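Local coordinates for A-adding tRNA nucleotidyltransferase (Aquifex aeolicus, PDB 4WBY), which adds the terminal adenosine to tRNAs ending in CC, using ATP and magnesium, to complete the CCA terminus, at residues Glu10-Glu15 with Leu80-Leu85; Gln18-Lys21 with Arg26-Ile29; Glu56-Leu61 with Gly76-Lys81; Lys187-Ala192 with Arg227-Leu232; Glu243-Lys248 with Ile279-Tyr284. One frame throughout, in Å; residues are numbered along the deposited sequence.

Contact 1 (Glu10-Glu15 with Leu80-Leu85); sequences EEIARE and LKIGKL
Ile12 reaches from helix 7-22 to both sides of a tight hairpin turn, meeting Ile82 before it and Leu85 after it. The contact is wholly apolar. Ile12 CD1 meets Ile82 CD1 at 3.7 Å, the two chains running askew, while Ile12 CG1 lies 3.9 Å from Leu85 CD1 as these side chains pass each other in opposite directions. With CG1 of Ile12 opposite its own carbonyl carbon (chi1 -70°), the longer branch is the one presented to the hairpin.

Backbone bonds shape the partner surface. Ile82 N to Leu85 O and Leu85 N to Ile82 O, both 2.9 Å, close a type II' turn with Gly83 and Lys84 at its corners, a two-residue beta-hairpin. Ile82 and Leu85 thus stand side by side as one patch.

The charged pair lies apart from this patch: Arg14 NE gives a nearly straight bond (173°) to Glu10 OE2 at 2.8 Å, and Glu10 OE1 is bonded to Tyr134 OH.

Ile12 also touches Leu87 of strand 85-91 and His65 of helix 54-65, placing it where two helices converge on the hairpin end of the head-domain sheet.

Contact 2 (Gln18-Lys21 with Arg26-Ile29); sequences QIAK and RAYI
Ala20 of helix 7-22 and Arg26 of strand 26-30 bring their CA atoms to 5.5 Å, the closest such pair, where the chain turns from helix into strand. The joint belongs to the nucleotidyltransferase head, whose sheet carries strand 26-30 between strands 45-51 and 126-128.

Only small groups meet across the joint. The methyl of Ala20 faces the strand, and its CB lies 4.2 Å from Ala27 CB and 4.3 Å from Arg26 CA. Both methyls are buried, and the absence of longer side chains at this point lets helix and strand come close. Leu57 of helix 54-65 also touches Ala20, so the alanine meets a second helix as well as the strand. No hydrogen bond links the two segments.

The side chain of Arg26 starts out away from the helix, and its guanidinium has several partners: its NH2 forms a salt bridge with Glu132 OE2, which ties Arg26 to the loop after strand 126-128. Tyr28 OH is hydrogen-bonded to Glu51 OE1 on the adjacent strand. It also accepts a bond from Arg26 NE at 2.9 Å, bent to 149°, and the hydroxyl oxygen lies only 11° out of the guanidinium plane.

Contact 3 (Glu56-Leu61 with Gly76-Lys81); sequences ELAKEL and GTAHLK
The contact belongs to the layer between helix and sheet in the head domain, where Ala58 of helix 54-65 settles on Ala78 and Leu80 of strand 77-82. Ala58 CB lies 3.6 Å from Ala78 CB, methyl against methyl, and 3.9 Å from Leu80 CD2. One turn of helix onward, Leu61 CD2 meets the other branch of the same leucine, Leu80 CD1, at 4.2 Å. The two methyls of Leu80 are therefore divided between Ala58 and Leu61, one turn apart. Its CG sits between the backbone N and the carbonyl carbon (chi1 59°), the crowded position for a leucine.

Ala78 and Leu80, two residues apart, lie on the same face of the strand, as beta geometry requires, while His79 turns to the other face, where its NE2 bonds to Glu88 OE1. Helix and strand segments run nearly parallel, at 19° and with their axes 8.1 Å apart. This is alpha-on-beta packing within the mixed sheet of the nucleotidyltransferase fold: the helix follows strand 45-51, which carries the inferred magnesium ligands Asp45 and Asp47, and packs on strands 77-82 and 85-91. At the start of the strand Gly76, with positive phi, and Thr77 both face Phe72 in a G1 beta bulge. Phe89 of strand 85-91 lies against Ala58 and Leu61, extending the apolar surface beneath the helix. On the outward side of the helix Lys59 NZ and Glu56 OE2, 3.4 Å apart, form a salt bridge whose hydrogen bond is weak.

Contact 4 (Lys187-Ala192 with Arg227-Leu232); sequences KLLKQA and RKYRVL
Tyr229 OH is hydrogen-bonded to Glu186 OE2, so the ring that packs against Leu189 and Lys190 is also anchored to the same helix, 183-194, by its polar end. Leu189 CD2 lies 3.8 Å from Tyr229 CG and equally far from Tyr229 CB, approaching the root of the ring obliquely. Having CG opposite the backbone N (chi1 -173°) carries the leucine branch across the tyrosine at about a right angle. Lys190 uses its aliphatic part: its CG touches the ring edge near the ring plane, 3.8 Å from Tyr229 CD1. One face of the ring is covered from within its own segment, Lys228 CG standing 4.0 Å above the plane over the centre.

Tyr229 comes where helix 219-228 ends in a Schellman motif. Arg230, with positive phi, is its C-prime residue; Arg230 N bonds to Arg227 O at 3.2 Å and Val231 N to Tyr226 O. The helical region following the head, probably the neck of the seahorse-shaped enzyme, thereby has one helix end packed against another helix. Helix 165-177 lies beside both partners: Leu171, one of the ATP-binding residues, touches Tyr229, and Ile167, another, touches Leu189.

Contact 5 (Glu243-Lys248 with Ile279-Tyr284); sequences EKVLQK and ISNLDY
Val245 lays its CG2 methyl against the side-chain amide of Asn281, the two side chains sliding past each other in opposite directions. The same methyl lies 4.4 Å from Ser280 OG, a loose approach. With CG2 set opposite the carbonyl carbon and CG1 opposite the backbone N (chi1 166°), the valine turns one branch to the loop. Asn281 is at the exposed margin, whereas Val245 is buried, so the amide partly covers an apolar side chain. No hydrogen bond crosses between the segments.

The loop is shaped by a type I beta turn from Ile279 to Leu282, closed by Leu282 N to Ile279 O at 3.1 Å. Ser280 OG is hydrogen-bonded to Ile277 O at the end of the preceding helix. Lys308 NZ bonds to both Ser280 O and Leu282 O, gripping the turn from helix 298-309. In the helix, Val245 N bonds to Asn242 OD1, just ahead of helix 243-262, and Asn281 also touches Asn242.

Away from the annotated ATP and magnesium sites, the arrangement is that of an all-helical array, in which the turn joining helix 271-278 to helix 284-293 rests on the first turn of helix 243-262.

In the fold
From the N terminus, helix 7-22 passes through a short connection into strand 26-30, and contact 2 closes that short loop. Contact 1 returns to the same helix from the hairpin at 80-85 and closes a much wider loop that encloses contact 2. Contact 3 lies later within that span and ends on the same strand, sharing Leu80 and Lys81 with contact 1. Glu15 and Ile19 against Leu61, and Ala20 against Leu57, join the two helices over one sheet. Contacts 4 and 5 follow in series in the helical part, their centres 21 Å apart, with Arg227 packed on Leu246; contact 5 is about 47 Å from contact 1, centre to centre.

Contact 1 (Glu10-Glu15 with Leu80-Leu85)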
# COMPACT_ATOMS: atom_id res chain seq x y z
N GLU A 10 8.85 5.77 -24.28
CA GLU A 10 9.15 5.40 -25.66
C GLU A 10 10.64 5.47 -26.02
O GLU A 10 11.19 4.52 -26.58
CB GLU A 10 8.33 6.27 -26.61
CG GLU A 10 8.82 6.32 -28.05
CD GLU A 10 8.44 5.09 -28.87
OE1 GLU A 10 7.86 4.14 -28.32
OE2 GLU A 10 8.75 5.09 -30.09
N GLU A 11 11.31 6.57 -25.70
CA GLU A 11 12.72 6.71 -26.09
C GLU A 11 13.59 5.62 -25.48
O GLU A 11 14.40 5.00 -26.17
CB GLU A 11 13.26 8.09 -25.70
CG GLU A 11 12.73 9.23 -26.54
CD GLU A 11 13.50 10.53 -26.33
OE1 GLU A 11 14.49 10.52 -25.57
OE2 GLU A 11 13.12 11.55 -26.94
N ILE A 12 13.41 5.36 -24.19
CA ILE A 12 14.20 4.34 -23.52
C ILE A 12 13.80 2.94 -24.00
O ILE A 12 14.66 2.09 -24.21
CB ILE A 12 14.06 4.45 -21.98
CG1 ILE A 12 14.78 5.70 -21.47
CG2 ILE A 12 14.63 3.21 -21.28
CD1 ILE A 12 16.28 5.72 -21.78
N ALA A 13 12.51 2.69 -24.19
CA ALA A 13 12.06 1.39 -24.69
C ALA A 13 12.70 1.07 -26.05
O ALA A 13 13.21 -0.04 -26.26
CB ALA A 13 10.54 1.36 -24.80
N ARG A 14 12.69 2.04 -26.96
CA ARG A 14 13.33 1.86 -28.26
C ARG A 14 14.80 1.53 -28.11
O ARG A 14 15.32 0.60 -28.75
CB ARG A 14 13.18 3.13 -29.12
CG ARG A 14 11.77 3.42 -29.60
CD ARG A 14 11.36 2.52 -30.76
NE ARG A 14 10.02 2.88 -31.22
CZ ARG A 14 9.39 2.28 -32.22
NH1 ARG A 14 9.97 1.29 -32.87
NH2 ARG A 14 8.17 2.67 -32.56
N GLU A 15 15.49 2.29 -27.26
CA GLU A 15 16.92 2.12 -27.07
C GLU A 15 17.25 0.77 -26.44
O GLU A 15 18.23 0.13 -26.82
CB GLU A 15 17.48 3.25 -26.21
CG GLU A 15 19.00 3.21 -26.10
CD GLU A 15 19.57 4.43 -25.42
OE1 GLU A 15 18.78 5.18 -24.81
OE2 GLU A 15 20.79 4.61 -25.48
N LEU A 80 18.70 1.29 -12.35
CA LEU A 80 19.25 2.62 -12.64
C LEU A 80 18.10 3.59 -12.84
O LEU A 80 16.94 3.19 -12.99
CB LEU A 80 20.16 2.60 -13.87
CG LEU A 80 19.50 2.12 -15.16
CD1 LEU A 80 20.04 2.87 -16.38
CD2 LEU A 80 19.73 0.63 -15.34
N LYS A 81 18.42 4.88 -12.79
CA LYS A 81 17.43 5.92 -12.97
C LYS A 81 17.90 6.83 -14.10
O LYS A 81 19.06 7.23 -14.12
CB LYS A 81 17.23 6.71 -11.68
CG LYS A 81 16.07 7.70 -11.72
CD LYS A 81 15.80 8.34 -10.36
CE LYS A 81 14.60 9.27 -10.41
NZ LYS A 81 14.27 9.86 -9.08
N ILE A 82 17.01 7.15 -15.03
CA ILE A 82 17.31 8.09 -16.09
C ILE A 82 16.23 9.17 -16.06
O ILE A 82 15.06 8.89 -16.33
CB ILE A 82 17.37 7.42 -17.47
CG1 ILE A 82 18.50 6.38 -17.52
CG2 ILE A 82 17.61 8.47 -18.56
CD1 ILE A 82 18.53 5.56 -18.80
N GLY A 83 16.61 10.39 -15.70
CA GLY A 83 15.63 11.44 -15.49
C GLY A 83 14.63 10.97 -14.44
O GLY A 83 15.02 10.52 -13.37
N LYS A 84 13.35 11.05 -14.76
CA LYS A 84 12.30 10.65 -13.83
C LYS A 84 11.98 9.15 -13.86
O LYS A 84 11.18 8.66 -13.07
CB LYS A 84 11.02 11.45 -14.11
CG LYS A 84 11.16 12.94 -13.86
CD LYS A 84 11.29 13.23 -12.38
CE LYS A 84 11.40 14.72 -12.11
NZ LYS A 84 11.41 15.01 -10.65
N LEU A 85 12.60 8.43 -14.79
CA LEU A 85 12.34 7.00 -14.96
C LEU A 85 13.20 6.11 -14.08
O LEU A 85 14.43 6.13 -14.19
CB LEU A 85 12.56 6.59 -16.42
CG LEU A 85 11.55 7.09 -17.43
CD1 LEU A 85 12.07 6.77 -18.83
CD2 LEU A 85 10.20 6.44 -17.20

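Contact 2 (Gln18-Lys21 with Arg26-Ile29)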
# COMPACT_ATOMS: atom_id res chain seq x y z
N GLN A 18 17.23 -1.74 -29.13
CA GLN A 18 18.40 -1.59 -30.00
C GLN A 18 19.63 -2.22 -29.36
O GLN A 18 20.37 -2.97 -30.00
CB GLN A 18 18.64 -0.11 -30.30
CG GLN A 18 17.54 0.53 -31.15
CD GLN A 18 17.51 2.05 -31.03
OE1 GLN A 18 18.29 2.65 -30.29
NE2 GLN A 18 16.59 2.68 -31.76
N ILE A 19 19.85 -1.91 -28.08
CA ILE A 19 20.99 -2.48 -27.38
C ILE A 19 20.85 -3.99 -27.27
O ILE A 19 21.82 -4.72 -27.46
CB ILE A 19 21.14 -1.86 -25.97
CG1 ILE A 19 21.45 -0.36 -26.08
CG2 ILE A 19 22.24 -2.55 -25.18
CD1 ILE A 19 21.38 0.36 -24.75
N ALA A 20 19.64 -4.47 -27.00
CA ALA A 20 19.41 -5.91 -26.94
C ALA A 20 19.84 -6.59 -28.25
O ALA A 20 20.55 -7.60 -28.23
CB ALA A 20 17.94 -6.22 -26.63
N LYS A 21 19.42 -6.02 -29.38
CA LYS A 21 19.81 -6.58 -30.67
C LYS A 21 21.33 -6.58 -30.84
O LYS A 21 21.90 -7.57 -31.32
CB LYS A 21 19.17 -5.82 -31.83
CG LYS A 21 19.48 -6.46 -33.19
CD LYS A 21 18.79 -7.82 -33.30
CE LYS A 21 19.21 -8.58 -34.53
NZ LYS A 21 20.60 -9.09 -34.40
N ARG A 26 17.07 -10.49 -26.27
CA ARG A 26 15.73 -9.92 -26.40
C ARG A 26 15.30 -9.32 -25.08
O ARG A 26 15.69 -9.80 -24.01
CB ARG A 26 14.72 -10.96 -26.86
CG ARG A 26 15.02 -11.49 -28.25
CD ARG A 26 13.96 -12.47 -28.74
NE ARG A 26 12.67 -11.83 -28.95
CZ ARG A 26 12.36 -11.11 -30.02
NH1 ARG A 26 13.25 -10.91 -30.98
NH2 ARG A 26 11.15 -10.58 -30.13
N ALA A 27 14.49 -8.26 -25.15
CA ALA A 27 14.05 -7.56 -23.95
C ALA A 27 12.57 -7.21 -24.04
O ALA A 27 12.03 -6.98 -25.13
CB ALA A 27 14.87 -6.29 -23.74
N TYR A 28 11.94 -7.12 -22.87
CA TYR A 28 10.50 -6.94 -22.74
C TYR A 28 10.17 -6.11 -21.52
O TYR A 28 10.79 -6.26 -20.48
CB TYR A 28 9.79 -8.30 -22.61
CG TYR A 28 10.23 -9.34 -23.61
CD1 TYR A 28 9.53 -9.54 -24.80
CD2 TYR A 28 11.37 -10.11 -23.38
CE1 TYR A 28 9.94 -10.48 -25.72
CE2 TYR A 28 11.78 -11.05 -24.29
CZ TYR A 28 11.07 -11.24 -25.45
OH TYR A 28 11.51 -12.20 -26.33
N ILE A 29 9.17 -5.24 -21.64
CA ILE A 29 8.58 -4.62 -20.45
C ILE A 29 7.64 -5.66 -19.86
O ILE A 29 6.93 -6.33 -20.61
CB ILE A 29 7.82 -3.33 -20.80
CG1 ILE A 29 8.78 -2.31 -21.40
CG2 ILE A 29 7.14 -2.75 -19.56
CD1 ILE A 29 8.08 -1.15 -22.08

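Contact 3 (Glu56-Leu61 with Gly76-Lys81)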
# COMPACT_ATOMS: atom_id res chain seq x y z
N GLU A 56 24.44 -6.78 -17.99
CA GLU A 56 25.29 -6.17 -18.99
C GLU A 56 24.50 -5.22 -19.89
O GLU A 56 25.02 -4.19 -20.32
CB GLU A 56 26.01 -7.25 -19.81
CG GLU A 56 27.13 -7.94 -19.02
CD GLU A 56 28.14 -6.97 -18.40
OE1 GLU A 56 28.63 -6.06 -19.10
OE2 GLU A 56 28.46 -7.13 -17.20
N LEU A 57 23.23 -5.54 -20.16
CA LEU A 57 22.40 -4.62 -20.94
C LEU A 57 22.21 -3.31 -20.16
O LEU A 57 22.37 -2.21 -20.71
CB LEU A 57 21.05 -5.26 -21.28
CG LEU A 57 20.19 -4.51 -22.31
CD1 LEU A 57 19.24 -5.48 -22.96
CD2 LEU A 57 19.40 -3.37 -21.69
N ALA A 58 21.88 -3.43 -18.88
CA ALA A 58 21.67 -2.27 -18.02
C ALA A 58 22.93 -1.42 -17.93
O ALA A 58 22.86 -0.19 -17.96
CB ALA A 58 21.23 -2.70 -16.62
N LYS A 59 24.08 -2.07 -17.78
CA LYS A 59 25.33 -1.33 -17.64
C LYS A 59 25.63 -0.52 -18.91
O LYS A 59 26.15 0.59 -18.83
CB LYS A 59 26.48 -2.28 -17.31
CG LYS A 59 26.45 -2.78 -15.87
CD LYS A 59 27.45 -3.90 -15.62
CE LYS A 59 28.88 -3.46 -15.84
NZ LYS A 59 29.82 -4.56 -15.49
N GLU A 60 25.30 -1.07 -20.07
CA GLU A 60 25.54 -0.36 -21.32
C GLU A 60 24.58 0.82 -21.48
O GLU A 60 24.98 1.90 -21.90
CB GLU A 60 25.44 -1.31 -22.51
CG GLU A 60 25.56 -0.63 -23.87
CD GLU A 60 26.91 0.06 -24.10
OE1 GLU A 60 27.88 -0.27 -23.38
OE2 GLU A 60 26.99 0.92 -24.99
N LEU A 61 23.30 0.61 -21.17
CA LEU A 61 22.35 1.70 -21.19
C LEU A 61 22.80 2.82 -20.24
O LEU A 61 22.75 4.01 -20.58
CB LEU A 61 20.95 1.21 -20.81
CG LEU A 61 19.83 2.26 -20.84
CD1 LEU A 61 19.55 2.74 -22.27
CD2 LEU A 61 18.55 1.74 -20.17
N GLY A 76 20.77 -11.60 -10.84
CA GLY A 76 20.76 -11.30 -12.26
C GLY A 76 19.98 -10.04 -12.60
O GLY A 76 19.39 -9.93 -13.68
N THR A 77 19.99 -9.08 -11.68
CA THR A 77 19.22 -7.85 -11.84
C THR A 77 20.09 -6.62 -11.71
O THR A 77 21.15 -6.65 -11.09
CB THR A 77 18.10 -7.74 -10.79
OG1 THR A 77 18.68 -7.65 -9.48
CG2 THR A 77 17.18 -8.95 -10.87
N ALA A 78 19.62 -5.52 -12.28
CA ALA A 78 20.27 -4.22 -12.12
C ALA A 78 19.24 -3.10 -12.12
O ALA A 78 18.20 -3.21 -12.76
CB ALA A 78 21.31 -3.99 -13.21
N HIS A 79 19.54 -2.03 -11.40
CA HIS A 79 18.65 -0.88 -11.30
C HIS A 79 19.39 0.39 -11.66
O HIS A 79 20.58 0.53 -11.35
CB HIS A 79 18.06 -0.76 -9.89
CG HIS A 79 17.29 -1.97 -9.45
ND1 HIS A 79 17.90 -3.13 -9.03
CD2 HIS A 79 15.96 -2.19 -9.36
CE1 HIS A 79 16.98 -4.02 -8.70
NE2 HIS A 79 15.79 -3.47 -8.89
N LEU A 80 18.70 1.29 -12.35
CA LEU A 80 19.25 2.62 -12.64
C LEU A 80 18.10 3.59 -12.84
O LEU A 80 16.94 3.19 -12.99
CB LEU A 80 20.16 2.60 -13.87
CG LEU A 80 19.50 2.12 -15.16
CD1 LEU A 80 20.04 2.87 -16.38
CD2 LEU A 80 19.73 0.63 -15.34
N LYS A 81 18.42 4.88 -12.79
CA LYS A 81 17.43 5.92 -12.97
C LYS A 81 17.90 6.83 -14.10
O LYS A 81 19.06 7.23 -14.12
CB LYS A 81 17.23 6.71 -11.68
CG LYS A 81 16.07 7.70 -11.72
CD LYS A 81 15.80 8.34 -10.36
CE LYS A 81 14.60 9.27 -10.41
NZ LYS A 81 14.27 9.86 -9.08

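Contact 4 (Lys187-Ala192 with Arg227-Leu232)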
# COMPACT_ATOMS: atom_id res chain seq x y z
N LYS A 187 -11.95 -21.01 -5.02
CA LYS A 187 -11.92 -22.32 -4.37
C LYS A 187 -10.54 -22.62 -3.84
O LYS A 187 -10.37 -23.11 -2.72
CB LYS A 187 -12.34 -23.43 -5.34
CG LYS A 187 -13.78 -23.42 -5.73
CD LYS A 187 -14.08 -24.54 -6.70
CE LYS A 187 -15.48 -24.39 -7.26
NZ LYS A 187 -15.78 -25.41 -8.30
N LEU A 188 -9.53 -22.34 -4.66
CA LEU A 188 -8.15 -22.61 -4.26
C LEU A 188 -7.74 -21.77 -3.07
O LEU A 188 -7.04 -22.24 -2.18
CB LEU A 188 -7.20 -22.37 -5.43
CG LEU A 188 -7.36 -23.35 -6.60
CD1 LEU A 188 -6.64 -22.82 -7.84
CD2 LEU A 188 -6.84 -24.72 -6.20
N LEU A 189 -8.16 -20.51 -3.06
CA LEU A 189 -7.81 -19.61 -1.97
C LEU A 189 -8.46 -20.08 -0.67
O LEU A 189 -7.79 -20.16 0.37
CB LEU A 189 -8.21 -18.17 -2.31
CG LEU A 189 -7.76 -17.07 -1.34
CD1 LEU A 189 -7.51 -15.75 -2.09
CD2 LEU A 189 -8.77 -16.86 -0.22
N LYS A 190 -9.74 -20.40 -0.72
CA LYS A 190 -10.45 -20.86 0.47
C LYS A 190 -9.85 -22.16 0.98
O LYS A 190 -9.71 -22.36 2.19
CB LYS A 190 -11.94 -21.04 0.18
CG LYS A 190 -12.67 -19.72 -0.08
CD LYS A 190 -14.11 -19.95 -0.53
CE LYS A 190 -14.97 -20.51 0.56
NZ LYS A 190 -16.39 -20.48 0.14
N GLN A 191 -9.49 -23.06 0.07
CA GLN A 191 -8.91 -24.33 0.45
C GLN A 191 -7.54 -24.15 1.09
O GLN A 191 -7.22 -24.81 2.09
CB GLN A 191 -8.82 -25.27 -0.75
CG GLN A 191 -10.20 -25.82 -1.13
CD GLN A 191 -10.19 -26.75 -2.33
OE1 GLN A 191 -9.16 -26.98 -2.95
NE2 GLN A 191 -11.37 -27.29 -2.64
N ALA A 192 -6.74 -23.23 0.56
CA ALA A 192 -5.41 -22.99 1.15
C ALA A 192 -5.56 -22.43 2.56
O ALA A 192 -4.81 -22.83 3.45
CB ALA A 192 -4.59 -22.04 0.29
N ARG A 227 -11.80 -10.11 5.60
CA ARG A 227 -12.86 -10.61 6.47
C ARG A 227 -13.60 -11.78 5.81
O ARG A 227 -13.78 -12.84 6.43
CB ARG A 227 -13.84 -9.48 6.81
CG ARG A 227 -14.88 -9.86 7.85
CD ARG A 227 -15.67 -8.65 8.31
NE ARG A 227 -16.60 -8.16 7.29
CZ ARG A 227 -17.87 -8.54 7.20
NH1 ARG A 227 -18.37 -9.43 8.05
NH2 ARG A 227 -18.65 -8.04 6.24
N LYS A 228 -14.02 -11.60 4.56
CA LYS A 228 -14.74 -12.63 3.83
C LYS A 228 -14.00 -13.97 3.79
O LYS A 228 -14.62 -15.03 3.94
CB LYS A 228 -15.03 -12.16 2.40
CG LYS A 228 -15.77 -13.16 1.53
CD LYS A 228 -16.12 -12.56 0.18
CE LYS A 228 -16.80 -13.57 -0.73
NZ LYS A 228 -17.38 -12.95 -1.95
N TYR A 229 -12.68 -13.91 3.58
CA TYR A 229 -11.89 -15.12 3.42
C TYR A 229 -11.13 -15.53 4.68
O TYR A 229 -10.32 -16.46 4.65
CB TYR A 229 -10.95 -14.96 2.22
CG TYR A 229 -11.74 -14.85 0.94
CD1 TYR A 229 -12.48 -15.93 0.46
CD2 TYR A 229 -11.80 -13.66 0.23
CE1 TYR A 229 -13.24 -15.84 -0.70
CE2 TYR A 229 -12.54 -13.55 -0.94
CZ TYR A 229 -13.27 -14.64 -1.40
OH TYR A 229 -14.01 -14.52 -2.55
N ARG A 230 -11.43 -14.84 5.78
CA ARG A 230 -10.97 -15.23 7.12
C ARG A 230 -9.45 -15.29 7.24
O ARG A 230 -8.90 -16.17 7.90
CB ARG A 230 -11.56 -16.59 7.51
CG ARG A 230 -13.08 -16.65 7.40
CD ARG A 230 -13.59 -18.04 7.73
NE ARG A 230 -15.02 -18.18 7.47
CZ ARG A 230 -15.96 -17.95 8.37
NH1 ARG A 230 -15.63 -17.56 9.60
NH2 ARG A 230 -17.24 -18.11 8.06
N VAL A 231 -8.76 -14.33 6.63
CA VAL A 231 -7.31 -14.43 6.60
C VAL A 231 -6.62 -13.88 7.86
O VAL A 231 -5.62 -14.44 8.28
CB VAL A 231 -6.72 -13.74 5.35
CG1 VAL A 231 -7.34 -14.31 4.07
CG2 VAL A 231 -6.93 -12.26 5.40
N LEU A 232 -7.15 -12.81 8.47
CA LEU A 232 -6.44 -12.19 9.60
C LEU A 232 -6.42 -13.10 10.82
O LEU A 232 -5.48 -13.07 11.62
CB LEU A 232 -7.07 -10.85 9.98
CG LEU A 232 -6.84 -9.71 8.98
CD1 LEU A 232 -7.64 -8.48 9.38
CD2 LEU A 232 -5.35 -9.39 8.85

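Contact 5 (Glu243-Lys248 with Ile279-Tyr284)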
# COMPACT_ATOMS: atom_id res chain seq x y z
N GLU A 243 -19.01 -6.80 14.67
CA GLU A 243 -19.78 -5.77 13.99
C GLU A 243 -19.35 -4.36 14.42
O GLU A 243 -19.30 -3.46 13.59
CB GLU A 243 -21.28 -5.97 14.24
CG GLU A 243 -22.17 -4.91 13.61
CD GLU A 243 -22.20 -4.98 12.09
OE1 GLU A 243 -21.69 -5.96 11.51
OE2 GLU A 243 -22.74 -4.03 11.47
N LYS A 244 -19.04 -4.20 15.70
CA LYS A 244 -18.60 -2.91 16.23
C LYS A 244 -17.35 -2.40 15.51
O LYS A 244 -17.30 -1.25 15.08
CB LYS A 244 -18.31 -3.01 17.73
CG LYS A 244 -18.88 -1.86 18.54
CD LYS A 244 -20.37 -2.02 18.73
CE LYS A 244 -20.69 -3.30 19.50
NZ LYS A 244 -19.98 -3.34 20.81
N VAL A 245 -16.34 -3.27 15.39
CA VAL A 245 -15.10 -2.91 14.71
C VAL A 245 -15.37 -2.58 13.25
O VAL A 245 -14.86 -1.59 12.71
CB VAL A 245 -14.06 -4.05 14.81
CG1 VAL A 245 -12.92 -3.82 13.84
CG2 VAL A 245 -13.54 -4.16 16.24
N LEU A 246 -16.18 -3.40 12.59
CA LEU A 246 -16.48 -3.19 11.19
C LEU A 246 -17.14 -1.83 10.97
O LEU A 246 -16.75 -1.07 10.08
CB LEU A 246 -17.37 -4.31 10.67
CG LEU A 246 -17.69 -4.32 9.18
CD1 LEU A 246 -16.42 -4.44 8.37
CD2 LEU A 246 -18.64 -5.46 8.86
N GLN A 247 -18.13 -1.50 11.80
CA GLN A 247 -18.82 -0.23 11.67
C GLN A 247 -17.89 0.95 11.96
O GLN A 247 -18.01 2.00 11.34
CB GLN A 247 -20.05 -0.18 12.59
CG GLN A 247 -21.14 -1.16 12.19
CD GLN A 247 -21.53 -1.04 10.73
OE1 GLN A 247 -21.60 0.07 10.19
NE2 GLN A 247 -21.78 -2.17 10.08
N LYS A 248 -16.96 0.75 12.89
CA LYS A 248 -15.97 1.79 13.18
C LYS A 248 -15.08 2.08 11.96
O LYS A 248 -14.70 3.23 11.73
CB LYS A 248 -15.10 1.39 14.37
CG LYS A 248 -15.80 1.47 15.71
CD LYS A 248 -14.83 1.23 16.84
CE LYS A 248 -13.75 2.29 16.85
NZ LYS A 248 -14.35 3.65 17.00
N ILE A 279 -7.09 -3.76 15.41
CA ILE A 279 -6.44 -4.48 16.50
C ILE A 279 -6.80 -3.91 17.86
O ILE A 279 -6.18 -4.24 18.87
CB ILE A 279 -4.90 -4.48 16.33
CG1 ILE A 279 -4.34 -3.05 16.44
CG2 ILE A 279 -4.51 -5.14 15.00
CD1 ILE A 279 -2.84 -2.97 16.57
N SER A 280 -7.84 -3.09 17.89
CA SER A 280 -8.20 -2.35 19.10
C SER A 280 -8.76 -3.24 20.21
O SER A 280 -8.89 -2.78 21.33
CB SER A 280 -9.19 -1.24 18.76
OG SER A 280 -10.43 -1.77 18.31
N ASN A 281 -9.08 -4.50 19.92
CA ASN A 281 -9.57 -5.38 20.98
C ASN A 281 -8.52 -6.37 21.46
O ASN A 281 -8.77 -7.14 22.40
CB ASN A 281 -10.82 -6.12 20.52
CG ASN A 281 -12.04 -5.23 20.49
OD1 ASN A 281 -12.18 -4.32 21.31
ND2 ASN A 281 -12.93 -5.48 19.54
N LEU A 282 -7.35 -6.37 20.83
CA LEU A 282 -6.22 -7.14 21.32
C LEU A 282 -5.73 -6.59 22.65
O LEU A 282 -5.85 -5.39 22.91
CB LEU A 282 -5.06 -7.11 20.32
CG LEU A 282 -5.16 -7.76 18.95
CD1 LEU A 282 -3.82 -7.63 18.26
CD2 LEU A 282 -5.57 -9.22 19.06
N ASP A 283 -5.14 -7.46 23.46
CA ASP A 283 -4.40 -7.03 24.65
C ASP A 283 -3.27 -6.11 24.21
O ASP A 283 -2.73 -6.27 23.11
CB ASP A 283 -3.84 -8.22 25.41
CG ASP A 283 -4.92 -9.10 26.02
OD1 ASP A 283 -5.92 -8.54 26.52
OD2 ASP A 283 -4.78 -10.34 25.98
N TYR A 284 -2.92 -5.16 25.06
CA TYR A 284 -1.94 -4.14 24.70
C TYR A 284 -0.60 -4.73 24.26
O TYR A 284 -0.02 -4.29 23.27
CB TYR A 284 -1.74 -3.17 25.86
CG TYR A 284 -0.52 -2.30 25.73
CD1 TYR A 284 -0.44 -1.32 24.74
CD2 TYR A 284 0.56 -2.44 26.60
CE1 TYR A 284 0.68 -0.52 24.62
CE2 TYR A 284 1.68 -1.65 26.48
CZ TYR A 284 1.74 -0.69 25.50
OH TYR A 284 2.86 0.10 25.40